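Local coordinates for malonyl CoA-acyl carrier protein transacylase (Synechocystis sp. PCC 6803 substr. Kazusa, PDB 4RR5) that catalyses the transfer of a malonyl group from malonyl-CoA to holo-acyl carrier protein, a step of fatty acid biosynthesis, at residues M1-V6 / Q80-A85; W5-Q10 / W260-G265; G11-G16 / A51-T56; C62-E67 / T105-V110. All coordinates share one frame; numbering follows the deposited sequence.

Contact 1: residues M1-V6 / Q80-A85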
loop_
_atom_site.group_PDB
_atom_site.type_symbol
_atom_site.label_atom_id
_atom_site.label_comp_id
_atom_site.label_asym_id
_atom_site.label_seq_id
_atom_site.Cartn_x
_atom_site.Cartn_y
_atom_site.Cartn_z
ATOM N N MET A 1 -25.259 -5.037 -5.091
ATOM C CA MET A 1 -23.956 -4.451 -5.390
ATOM C C MET A 1 -23.166 -4.184 -4.110
ATOM O O MET A 1 -23.709 -3.669 -3.129
ATOM C CB MET A 1 -24.108 -3.146 -6.186
ATOM C CG MET A 1 -22.785 -2.537 -6.656
ATOM S SD MET A 1 -22.916 -0.869 -7.363
ATOM C CE MET A 1 -23.532 0.046 -5.941
ATOM N N LYS A 2 -21.883 -4.543 -4.129
ATOM C CA LYS A 2 -20.981 -4.254 -3.017
ATOM C C LYS A 2 -19.646 -3.744 -3.563
ATOM O O LYS A 2 -19.094 -4.318 -4.510
ATOM C CB LYS A 2 -20.782 -5.492 -2.138
ATOM C CG LYS A 2 -22.055 -5.971 -1.416
ATOM C CD LYS A 2 -22.573 -4.919 -0.443
ATOM C CE LYS A 2 -23.834 -5.378 0.287
ATOM N NZ LYS A 2 -25.061 -5.359 -0.575
ATOM N N THR A 3 -19.130 -2.653 -2.995
ATOM C CA THR A 3 -17.923 -2.045 -3.556
ATOM C C THR A 3 -16.763 -2.024 -2.560
ATOM O O THR A 3 -16.913 -1.610 -1.405
ATOM C CB THR A 3 -18.168 -0.590 -4.075
ATOM O OG1 THR A 3 -19.232 -0.573 -5.037
ATOM C CG2 THR A 3 -16.937 -0.071 -4.769
ATOM N N ALA A 4 -15.612 -2.498 -3.036
ATOM C CA ALA A 4 -14.339 -2.369 -2.332
ATOM C C ALA A 4 -13.580 -1.093 -2.751
ATOM O O ALA A 4 -13.534 -0.751 -3.941
ATOM C CB ALA A 4 -13.491 -3.585 -2.595
ATOM N N TRP A 5 -13.012 -0.379 -1.780
ATOM C CA TRP A 5 -12.032 0.669 -2.080
ATOM C C TRP A 5 -10.668 0.144 -1.698
ATOM O O TRP A 5 -10.462 -0.244 -0.551
ATOM C CB TRP A 5 -12.298 1.967 -1.326
ATOM C CG TRP A 5 -13.583 2.656 -1.644
ATOM C CD1 TRP A 5 -14.529 2.272 -2.554
ATOM C CD2 TRP A 5 -14.079 3.850 -1.032
ATOM N NE1 TRP A 5 -15.580 3.158 -2.546
ATOM C CE2 TRP A 5 -15.331 4.132 -1.616
ATOM C CE3 TRP A 5 -13.582 4.716 -0.055
ATOM C CZ2 TRP A 5 -16.090 5.244 -1.250
ATOM C CZ3 TRP A 5 -14.338 5.816 0.307
ATOM C CH2 TRP A 5 -15.577 6.068 -0.287
ATOM N N VAL A 6 -9.747 0.101 -2.655
ATOM C CA VAL A 6 -8.399 -0.382 -2.383
ATOM C C VAL A 6 -7.374 0.719 -2.648
ATOM O O VAL A 6 -7.488 1.465 -3.622
ATOM C CB VAL A 6 -8.063 -1.649 -3.215
ATOM C CG1 VAL A 6 -9.016 -2.757 -2.867
ATOM C CG2 VAL A 6 -8.109 -1.363 -4.707
ATOM N N GLN A 80 -19.867 5.326 -0.774
ATOM C CA GLN A 80 -19.325 4.735 0.441
ATOM C C GLN A 80 -18.829 3.328 0.168
ATOM O O GLN A 80 -19.382 2.640 -0.686
ATOM C CB GLN A 80 -20.374 4.725 1.541
ATOM C CG GLN A 80 -20.561 6.077 2.179
ATOM C CD GLN A 80 -21.711 6.093 3.163
ATOM O OE1 GLN A 80 -22.621 5.265 3.084
ATOM N NE2 GLN A 80 -21.676 7.038 4.101
ATOM N N PRO A 81 -17.777 2.898 0.884
ATOM C CA PRO A 81 -17.184 1.575 0.661
ATOM C C PRO A 81 -17.896 0.484 1.452
ATOM O O PRO A 81 -18.385 0.734 2.555
ATOM C CB PRO A 81 -15.755 1.755 1.165
ATOM C CG PRO A 81 -15.916 2.709 2.310
ATOM C CD PRO A 81 -17.070 3.637 1.945
ATOM N N ASP A 82 -17.963 -0.717 0.894
ATOM C CA ASP A 82 -18.445 -1.856 1.660
ATOM C C ASP A 82 -17.250 -2.552 2.298
ATOM O O ASP A 82 -17.309 -2.970 3.451
ATOM C CB ASP A 82 -19.232 -2.823 0.773
ATOM C CG ASP A 82 -20.498 -2.196 0.203
ATOM O OD1 ASP A 82 -21.472 -2.024 0.974
ATOM O OD2 ASP A 82 -20.518 -1.889 -1.012
ATOM N N TYR A 83 -16.158 -2.647 1.541
ATOM C CA TYR A 83 -14.902 -3.216 2.031
ATOM C C TYR A 83 -13.729 -2.290 1.733
ATOM O O TYR A 83 -13.718 -1.628 0.693
ATOM C CB TYR A 83 -14.650 -4.572 1.390
ATOM C CG TYR A 83 -15.871 -5.453 1.355
ATOM C CD1 TYR A 83 -16.315 -6.101 2.503
ATOM C CD2 TYR A 83 -16.582 -5.644 0.174
ATOM C CE1 TYR A 83 -17.434 -6.914 2.480
ATOM C CE2 TYR A 83 -17.705 -6.460 0.140
ATOM C CZ TYR A 83 -18.123 -7.092 1.299
ATOM O OH TYR A 83 -19.234 -7.906 1.277
ATOM N N VAL A 84 -12.744 -2.252 2.635
ATOM C CA VAL A 84 -11.490 -1.548 2.364
ATOM C C VAL A 84 -10.250 -2.443 2.507
ATOM O O VAL A 84 -10.227 -3.403 3.289
ATOM C CB VAL A 84 -11.313 -0.316 3.282
ATOM C CG1 VAL A 84 -12.424 0.683 3.028
ATOM C CG2 VAL A 84 -11.263 -0.723 4.757
ATOM N N ALA A 85 -9.226 -2.120 1.720
ATOM C CA ALA A 85 -7.904 -2.735 1.836
ATOM C C ALA A 85 -6.877 -1.753 1.252
ATOM O O ALA A 85 -7.256 -0.786 0.591
ATOM C CB ALA A 85 -7.856 -4.076 1.118
#
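Strands 3-7 and 83-86 are parallel neighbours in the four-stranded sheet of the acyl transferase domain, with A4, W5 and V6 paired to Y83, V84 and A85. Strand 83-86 leads on toward S88, the probable nucleophile. Three backbone bonds form the ladder: Y83 N to T3 O at 3.2 Å, W5 N to Y83 O at 2.9 Å and A85 N to W5 O at 3.2 Å. Just before its strand, D82 grips T3 twice. Its CG lies anti to its own carbonyl carbon (chi1 -64°), which turns the carboxylate toward strand 3-7. There D82 OD2 accepts from T3 N, on the anti side and 15° out of the carboxylate plane. This bond refines very short, at 2.5 Å, and its length is doubtful. D82 N is the second donor to T3 O, at 2.7 Å, almost straight down the C=O direction; Y83 N is tilted from the carbonyl plane. K2 crosses D82 nearly at a right angle, its CD 3.4 Å from D82 OD1. On the W5 and V84 face, P81 lies over one side of the W5 indole. P81 CB sits 3.6 Å from the centroid of the five-membered ring, a CH-pi contact. K2 NZ, too far for a salt bridge, could at most add a weak favourable field. The carboxylate thus takes up a backbone N-H, and T3 O serves two donors.

Contact 2: residues W5-Q10 / W260-G265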
loop_
_atom_site.group_PDB
_atom_site.type_symbol
_atom_site.label_atom_id
_atom_site.label_comp_id
_atom_site.label_asym_id
_atom_site.label_seq_id
_atom_site.Cartn_x
_atom_site.Cartn_y
_atom_site.Cartn_z
ATOM N N TRP A 5 -13.012 -0.379 -1.780
ATOM C CA TRP A 5 -12.032 0.669 -2.080
ATOM C C TRP A 5 -10.668 0.144 -1.698
ATOM O O TRP A 5 -10.462 -0.244 -0.551
ATOM C CB TRP A 5 -12.298 1.967 -1.326
ATOM C CG TRP A 5 -13.583 2.656 -1.644
ATOM C CD1 TRP A 5 -14.529 2.272 -2.554
ATOM C CD2 TRP A 5 -14.079 3.850 -1.032
ATOM N NE1 TRP A 5 -15.580 3.158 -2.546
ATOM C CE2 TRP A 5 -15.331 4.132 -1.616
ATOM C CE3 TRP A 5 -13.582 4.716 -0.055
ATOM C CZ2 TRP A 5 -16.090 5.244 -1.250
ATOM C CZ3 TRP A 5 -14.338 5.816 0.307
ATOM C CH2 TRP A 5 -15.577 6.068 -0.287
ATOM N N VAL A 6 -9.747 0.101 -2.655
ATOM C CA VAL A 6 -8.399 -0.382 -2.383
ATOM C C VAL A 6 -7.374 0.719 -2.648
ATOM O O VAL A 6 -7.488 1.465 -3.622
ATOM C CB VAL A 6 -8.063 -1.649 -3.215
ATOM C CG1 VAL A 6 -9.016 -2.757 -2.867
ATOM C CG2 VAL A 6 -8.109 -1.363 -4.707
ATOM N N PHE A 7 -6.379 0.809 -1.769
ATOM C CA PHE A 7 -5.429 1.920 -1.791
ATOM C C PHE A 7 -4.007 1.512 -2.214
ATOM O O PHE A 7 -3.378 0.656 -1.599
ATOM C CB PHE A 7 -5.432 2.600 -0.420
ATOM C CG PHE A 7 -6.770 3.226 -0.070
ATOM C CD1 PHE A 7 -7.807 2.450 0.463
ATOM C CD2 PHE A 7 -7.012 4.571 -0.317
ATOM C CE1 PHE A 7 -9.063 3.015 0.763
ATOM C CE2 PHE A 7 -8.260 5.152 -0.020
ATOM C CZ PHE A 7 -9.287 4.374 0.517
ATOM N N PRO A 8 -3.497 2.126 -3.291
ATOM C CA PRO A 8 -2.176 1.732 -3.783
ATOM C C PRO A 8 -1.023 2.225 -2.902
ATOM O O PRO A 8 -1.137 3.227 -2.198
ATOM C CB PRO A 8 -2.123 2.375 -5.170
ATOM C CG PRO A 8 -2.997 3.578 -5.042
ATOM C CD PRO A 8 -4.123 3.154 -4.145
ATOM N N GLY A 9 0.095 1.517 -2.935
ATOM C CA GLY A 9 1.230 1.929 -2.141
ATOM C C GLY A 9 2.394 2.379 -3.000
ATOM O O GLY A 9 2.199 2.890 -4.102
ATOM N N GLN A 10 3.597 2.176 -2.463
ATOM C CA GLN A 10 4.853 2.581 -3.074
ATOM C C GLN A 10 4.958 2.057 -4.493
ATOM O O GLN A 10 4.606 0.908 -4.749
ATOM C CB GLN A 10 6.024 2.065 -2.244
ATOM C CG GLN A 10 7.396 2.450 -2.766
ATOM C CD GLN A 10 7.821 3.812 -2.276
ATOM O OE1 GLN A 10 7.689 4.117 -1.090
ATOM N NE2 GLN A 10 8.332 4.644 -3.184
ATOM N N TRP A 260 -12.654 -0.529 -6.581
ATOM C CA TRP A 260 -12.221 0.824 -6.925
ATOM C C TRP A 260 -10.849 1.121 -6.367
ATOM O O TRP A 260 -10.660 1.124 -5.153
ATOM C CB TRP A 260 -13.202 1.871 -6.399
ATOM C CG TRP A 260 -14.563 1.821 -7.007
ATOM C CD1 TRP A 260 -15.040 0.907 -7.905
ATOM C CD2 TRP A 260 -15.637 2.731 -6.754
ATOM N NE1 TRP A 260 -16.347 1.188 -8.222
ATOM C CE2 TRP A 260 -16.737 2.305 -7.528
ATOM C CE3 TRP A 260 -15.776 3.864 -5.949
ATOM C CZ2 TRP A 260 -17.959 2.975 -7.523
ATOM C CZ3 TRP A 260 -16.982 4.533 -5.948
ATOM C CH2 TRP A 260 -18.064 4.083 -6.728
ATOM N N GLU A 261 -9.895 1.373 -7.256
ATOM C CA GLU A 261 -8.574 1.777 -6.839
ATOM C C GLU A 261 -8.612 3.263 -6.565
ATOM O O GLU A 261 -8.762 4.057 -7.482
ATOM C CB GLU A 261 -7.526 1.458 -7.893
ATOM C CG GLU A 261 -6.112 1.490 -7.351
ATOM C CD GLU A 261 -5.083 1.094 -8.399
ATOM O OE1 GLU A 261 -5.491 0.651 -9.497
ATOM O OE2 GLU A 261 -3.870 1.231 -8.123
ATOM N N VAL A 262 -8.479 3.625 -5.297
ATOM C CA VAL A 262 -8.566 5.007 -4.865
ATOM C C VAL A 262 -7.156 5.538 -4.642
ATOM O O VAL A 262 -6.589 5.396 -3.564
ATOM C CB VAL A 262 -9.415 5.120 -3.589
ATOM C CG1 VAL A 262 -9.533 6.550 -3.136
ATOM C CG2 VAL A 262 -10.800 4.504 -3.830
ATOM N N GLY A 263 -6.594 6.134 -5.691
ATOM C CA GLY A 263 -5.228 6.629 -5.669
ATOM C C GLY A 263 -4.684 6.707 -7.082
ATOM O O GLY A 263 -5.368 6.341 -8.030
ATOM N N PRO A 264 -3.440 7.161 -7.230
ATOM C CA PRO A 264 -2.843 7.318 -8.556
ATOM C C PRO A 264 -2.451 5.967 -9.136
ATOM O O PRO A 264 -2.426 4.976 -8.400
ATOM C CB PRO A 264 -1.608 8.183 -8.280
ATOM C CG PRO A 264 -1.203 7.813 -6.933
ATOM C CD PRO A 264 -2.466 7.436 -6.162
ATOM N N GLY A 265 -2.158 5.920 -10.431
ATOM C CA GLY A 265 -1.806 4.666 -11.071
ATOM C C GLY A 265 -2.924 3.667 -11.317
ATOM O O GLY A 265 -4.070 3.857 -10.897
#
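W5 and W260 lie beside each other on one face of the sheet, their ring planes only 9° apart. The rings are slid past each other and barely overlap: the W5 five-membered ring and the W260 six-membered ring have centroids 5.3 Å apart. The closest approach of the two rings is W5 NE1 to W260 CE3 at 3.5 Å. V262 sets a forked side chain between W5 and F7. CG2 meets W5 CB at 3.9 Å, and CG1, anti to the backbone N (chi1 -179°), meets F7 CE2 at 3.6 Å. F7 and V262 run side by side and point the same way. An alanine in place of F7 would remove the ring and would probably leave V262 CG1 without its apolar neighbour, opening a gap toward helix 90-97. On the other face, V6 CG2 lies over the W260 and E261 backbone. Two bonds tie the parallel strands: V6 N to W260 O at 2.8 Å, and V262 N to V6 O at 2.9 Å. Farther along, P8 CG packs on G263 CA at 3.8 Å. A CB on G263 would clash with that ring carbon. P8 CB also rests 3.6 Å from E261 OE2, whose carboxylate is held by L268 N and T269 N. Strand 3-7 has strand 83-86 at its other edge, and strand 258-262 has 280-284. L74 and L70 of helix 56-76 cover W5 and V262, and helix 90-97 covers F7.

Contact 3: residues G11-G16 / A51-T56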
loop_
_atom_site.group_PDB
_atom_site.type_symbol
_atom_site.label_atom_id
_atom_site.label_comp_id
_atom_site.label_asym_id
_atom_site.label_seq_id
_atom_site.Cartn_x
_atom_site.Cartn_y
_atom_site.Cartn_z
ATOM N N GLY A 11 5.431 2.900 -5.411
ATOM C CA GLY A 11 5.490 2.527 -6.809
ATOM C C GLY A 11 4.340 3.061 -7.639
ATOM O O GLY A 11 4.440 3.097 -8.850
ATOM N N SER A 12 3.248 3.477 -7.004
ATOM C CA SER A 12 2.118 4.053 -7.741
ATOM C C SER A 12 2.177 5.575 -7.857
ATOM O O SER A 12 1.369 6.192 -8.543
ATOM C CB SER A 12 0.805 3.653 -7.087
ATOM O OG SER A 12 0.552 2.294 -7.352
ATOM N N GLN A 13 3.131 6.182 -7.174
ATOM C CA GLN A 13 3.259 7.618 -7.234
ATOM C C GLN A 13 3.708 8.048 -8.638
ATOM O O GLN A 13 4.453 7.340 -9.316
ATOM C CB GLN A 13 4.243 8.107 -6.168
ATOM C CG GLN A 13 5.708 8.027 -6.594
ATOM C CD GLN A 13 6.277 6.609 -6.525
ATOM O OE1 GLN A 13 5.607 5.667 -6.091
ATOM N NE2 GLN A 13 7.525 6.461 -6.936
ATOM N N ALA A 14 3.221 9.204 -9.070
ATOM C CA ALA A 14 3.697 9.844 -10.292
ATOM C C ALA A 14 3.721 11.349 -10.060
ATOM O O ALA A 14 3.037 11.853 -9.162
ATOM C CB ALA A 14 2.810 9.485 -11.495
ATOM N N VAL A 15 4.517 12.057 -10.856
ATOM C CA VAL A 15 4.657 13.497 -10.711
ATOM C C VAL A 15 3.332 14.159 -11.088
ATOM O O VAL A 15 2.713 13.799 -12.077
ATOM C CB VAL A 15 5.825 14.046 -11.586
ATOM C CG1 VAL A 15 5.781 15.581 -11.691
ATOM C CG2 VAL A 15 7.175 13.570 -11.050
ATOM N N GLY A 16 2.876 15.095 -10.266
ATOM C CA GLY A 16 1.648 15.787 -10.546
ATOM C C GLY A 16 0.457 15.160 -9.866
ATOM O O GLY A 16 -0.631 15.729 -9.883
ATOM N N ALA A 51 12.674 11.114 -9.286
ATOM C CA ALA A 51 13.482 10.308 -8.377
ATOM C C ALA A 51 13.266 10.722 -6.924
ATOM O O ALA A 51 13.070 9.883 -6.052
ATOM C CB ALA A 51 14.938 10.420 -8.743
ATOM N N SER A 52 13.290 12.024 -6.678
ATOM C CA SER A 52 13.026 12.570 -5.355
ATOM C C SER A 52 11.645 12.155 -4.793
ATOM O O SER A 52 11.508 11.900 -3.594
ATOM C CB SER A 52 13.145 14.096 -5.412
ATOM O OG SER A 52 12.670 14.706 -4.222
ATOM N N LEU A 53 10.630 12.090 -5.654
ATOM C CA LEU A 53 9.283 11.707 -5.227
ATOM C C LEU A 53 9.249 10.229 -4.858
ATOM O O LEU A 53 8.446 9.798 -4.030
ATOM C CB LEU A 53 8.243 11.991 -6.327
ATOM C CG LEU A 53 6.763 11.768 -5.982
ATOM C CD1 LEU A 53 6.347 12.542 -4.727
ATOM C CD2 LEU A 53 5.862 12.125 -7.146
ATOM N N ALA A 54 10.136 9.460 -5.478
ATOM C CA ALA A 54 10.143 8.020 -5.298
ATOM C C ALA A 54 10.827 7.614 -3.985
ATOM O O ALA A 54 10.653 6.488 -3.515
ATOM C CB ALA A 54 10.811 7.346 -6.488
ATOM N N LEU A 55 11.595 8.528 -3.397
ATOM C CA LEU A 55 12.170 8.283 -2.081
ATOM C C LEU A 55 11.048 8.050 -1.070
ATOM O O LEU A 55 10.206 8.929 -0.845
ATOM C CB LEU A 55 13.064 9.452 -1.646
ATOM C CG LEU A 55 14.258 9.754 -2.566
ATOM C CD1 LEU A 55 15.173 10.802 -1.956
ATOM C CD2 LEU A 55 15.030 8.481 -2.913
ATOM N N THR A 56 11.052 6.864 -0.456
ATOM C CA THR A 56 9.919 6.384 0.335
ATOM C C THR A 56 9.500 7.337 1.472
ATOM O O THR A 56 8.341 7.337 1.858
ATOM C CB THR A 56 10.214 4.976 0.915
ATOM O OG1 THR A 56 8.977 4.279 1.137
ATOM C CG2 THR A 56 11.016 5.041 2.216
#
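Q13 and L53 join the loop after strand 3-7 to helix 50-54. The loop first closes on itself at G11. Its backbone angles leave no room for a CB, and its N donates to Q13 OE1 at 2.9 Å, in the plane of the amide carbonyl. Q13 folds back to meet it. Its CG stands between the backbone N and the carbonyl carbon (chi1 84°), and the chain bends again at chi2. The bond, bent at 130°, probably limits how the amide turns and leaves NE2 facing the helix, 3.4 Å from A54 CB. Nearer the backbone, Q13 CG touches L53 CG at 3.9 Å; the two side chains slide past each other in opposite directions. A14 turns its methyl away and offers its backbone instead, with its O 3.5 Å from L53 CD2. V15 ends the contact loosely: its CG2 comes to 4.4 Å from the same L53 methyl. Everything across these segments is van der Waals contact, much of it between carbon and polar atoms. Firmer polar ties lie next door, where Q10 OE1 pairs with T56 OG1. The surface contact therefore depends on the shape of L53 and probably on the loop's own hold on the Q13 amide.

Contact 4: residues C62-E67 / T105-V110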
loop_
_atom_site.group_PDB
_atom_site.type_symbol
_atom_site.label_atom_id
_atom_site.label_comp_id
_atom_site.label_asym_id
_atom_site.label_seq_id
_atom_site.Cartn_x
_atom_site.Cartn_y
_atom_site.Cartn_z
ATOM N N CYS A 62 3.038 11.325 1.037
ATOM C CA CYS A 62 2.355 11.882 -0.129
ATOM C C CYS A 62 1.174 11.006 -0.584
ATOM O O CYS A 62 0.064 11.517 -0.798
ATOM C CB CYS A 62 3.330 12.085 -1.285
ATOM S SG CYS A 62 4.278 13.613 -1.169
ATOM N N LEU A 63 1.403 9.699 -0.733
ATOM C CA LEU A 63 0.338 8.793 -1.157
ATOM C C LEU A 63 -0.783 8.730 -0.122
ATOM O O LEU A 63 -1.958 8.684 -0.477
ATOM C CB LEU A 63 0.885 7.390 -1.405
ATOM C CG LEU A 63 1.652 7.178 -2.702
ATOM C CD1 LEU A 63 2.211 5.765 -2.756
ATOM C CD2 LEU A 63 0.755 7.449 -3.904
ATOM N N TYR A 64 -0.420 8.736 1.158
ATOM C CA TYR A 64 -1.424 8.678 2.206
ATOM C C TYR A 64 -2.314 9.918 2.200
ATOM O O TYR A 64 -3.527 9.814 2.316
ATOM C CB TYR A 64 -0.773 8.508 3.584
ATOM C CG TYR A 64 -1.742 8.692 4.750
ATOM C CD1 TYR A 64 -1.977 9.952 5.301
ATOM C CD2 TYR A 64 -2.413 7.602 5.304
ATOM C CE1 TYR A 64 -2.846 10.127 6.362
ATOM C CE2 TYR A 64 -3.286 7.766 6.370
ATOM C CZ TYR A 64 -3.496 9.036 6.892
ATOM O OH TYR A 64 -4.351 9.205 7.951
ATOM N N VAL A 65 -1.711 11.093 2.100
ATOM C CA VAL A 65 -2.473 12.330 2.167
ATOM C C VAL A 65 -3.434 12.423 0.978
ATOM O O VAL A 65 -4.601 12.802 1.121
ATOM C CB VAL A 65 -1.528 13.565 2.202
ATOM C CG1 VAL A 65 -2.304 14.860 1.933
ATOM C CG2 VAL A 65 -0.785 13.634 3.531
ATOM N N ILE A 66 -2.938 12.058 -0.199
ATOM C CA ILE A 66 -3.742 12.116 -1.413
ATOM C C ILE A 66 -4.878 11.094 -1.380
ATOM O O ILE A 66 -6.028 11.416 -1.714
ATOM C CB ILE A 66 -2.867 11.896 -2.669
ATOM C CG1 ILE A 66 -2.012 13.139 -2.910
ATOM C CG2 ILE A 66 -3.734 11.572 -3.885
ATOM C CD1 ILE A 66 -0.881 12.921 -3.877
ATOM N N GLU A 67 -4.551 9.875 -0.964
ATOM C CA GLU A 67 -5.541 8.821 -0.826
ATOM C C GLU A 67 -6.628 9.168 0.200
ATOM O O GLU A 67 -7.819 8.967 -0.066
ATOM C CB GLU A 67 -4.843 7.503 -0.482
ATOM C CG GLU A 67 -4.197 6.857 -1.719
ATOM C CD GLU A 67 -3.223 5.733 -1.409
ATOM O OE1 GLU A 67 -3.090 5.335 -0.230
ATOM O OE2 GLU A 67 -2.591 5.236 -2.362
ATOM N N THR A 105 -3.555 11.497 12.999
ATOM C CA THR A 105 -2.891 10.373 13.675
ATOM C C THR A 105 -2.245 9.485 12.629
ATOM O O THR A 105 -1.121 9.023 12.790
ATOM C CB THR A 105 -3.870 9.505 14.535
ATOM O OG1 THR A 105 -4.531 10.311 15.523
ATOM C CG2 THR A 105 -3.126 8.381 15.229
ATOM N N GLY A 106 -2.976 9.268 11.545
ATOM C CA GLY A 106 -2.511 8.420 10.471
ATOM C C GLY A 106 -1.280 8.969 9.790
ATOM O O GLY A 106 -0.347 8.218 9.515
ATOM N N LEU A 107 -1.279 10.272 9.519
ATOM C CA LEU A 107 -0.162 10.907 8.844
ATOM C C LEU A 107 1.080 10.825 9.719
ATOM O O LEU A 107 2.171 10.545 9.227
ATOM C CB LEU A 107 -0.492 12.364 8.497
ATOM C CG LEU A 107 0.566 13.114 7.679
ATOM C CD1 LEU A 107 1.111 12.253 6.539
ATOM C CD2 LEU A 107 -0.028 14.380 7.122
ATOM N N GLN A 108 0.920 11.041 11.022
ATOM C CA GLN A 108 2.067 10.931 11.922
ATOM C C GLN A 108 2.650 9.505 11.916
ATOM O O GLN A 108 3.873 9.330 11.860
ATOM C CB GLN A 108 1.692 11.359 13.343
ATOM C CG GLN A 108 2.916 11.569 14.261
ATOM C CD GLN A 108 3.956 12.566 13.705
ATOM O OE1 GLN A 108 5.162 12.289 13.708
ATOM N NE2 GLN A 108 3.492 13.729 13.257
ATOM N N LEU A 109 1.780 8.493 11.932
ATOM C CA LEU A 109 2.229 7.105 11.798
ATOM C C LEU A 109 2.978 6.864 10.495
ATOM O O LEU A 109 4.062 6.276 10.487
ATOM C CB LEU A 109 1.040 6.144 11.897
ATOM C CG LEU A 109 0.416 6.102 13.289
ATOM C CD1 LEU A 109 -0.886 5.352 13.274
ATOM C CD2 LEU A 109 1.413 5.455 14.241
ATOM N N VAL A 110 2.404 7.324 9.387
ATOM C CA VAL A 110 3.013 7.125 8.088
ATOM C C VAL A 110 4.373 7.809 8.026
ATOM O O VAL A 110 5.353 7.248 7.514
ATOM C CB VAL A 110 2.101 7.644 6.998
ATOM C CG1 VAL A 110 2.868 7.813 5.689
ATOM C CG2 VAL A 110 0.914 6.694 6.836
#
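Y64 is the bump of this contact and G106 the hollow that receives it. Helices 56-76 and 103-119 run nearly antiparallel; the axes of 62-67 and 105-110 come within 10.0 Å. Y64 CG stands anti to its backbone N (chi1 170°), which carries the ring toward helix 103-119. Its OH comes to 3.2 Å from G106 CA. A CB on G106 would collide with that oxygen, so only glycine lets the ring this close. Beyond the hollow, Y64 OH bonds to F103 O. L107 and V110 meet the ring obliquely from the same side: Y64 CE1 lies 3.9 Å from L107 CB, and Y64 CD2 3.8 Å from V110 CG2. G106 O sits over that face, toward the rim. Beside it, V65 CG2 meets L107 CD2 at 3.7 Å, and A34 of helix 25-38 touches both. An alanine in place of Y64 would probably open a gap between the helices and leave F103 O without its hydroxyl mate. Helix 90-97 also touches the tyrosine. The contact is mostly van der Waals packing, partly against the G106-L107 backbone; the buried polar tip is satisfied by a backbone carbonyl one turn back along the partner helix.

Overall arrangement
Contacts 2 and 4 are buried, contact 1 is partly buried at one edge of the sheet, and contact 3 lies at the surface. Contacts 1 and 2 share strand 3-7, one at each of its edges, and both are parallel ladders of backbone bonds. Contact 1 adds a carboxylate near the start of the two strands; contact 2 relies on aromatic and apolar side chains. Contact 4 joins two helices and contact 3 a loop to a helix, both mainly by side-chain van der Waals packing, in part on backbone. Helix 56-76 bears contact 4 and touches contact 2, where E67 packs on F7 and P8. Contact 3 meets contact 2 through Q10 and T56 but does not touch contact 1.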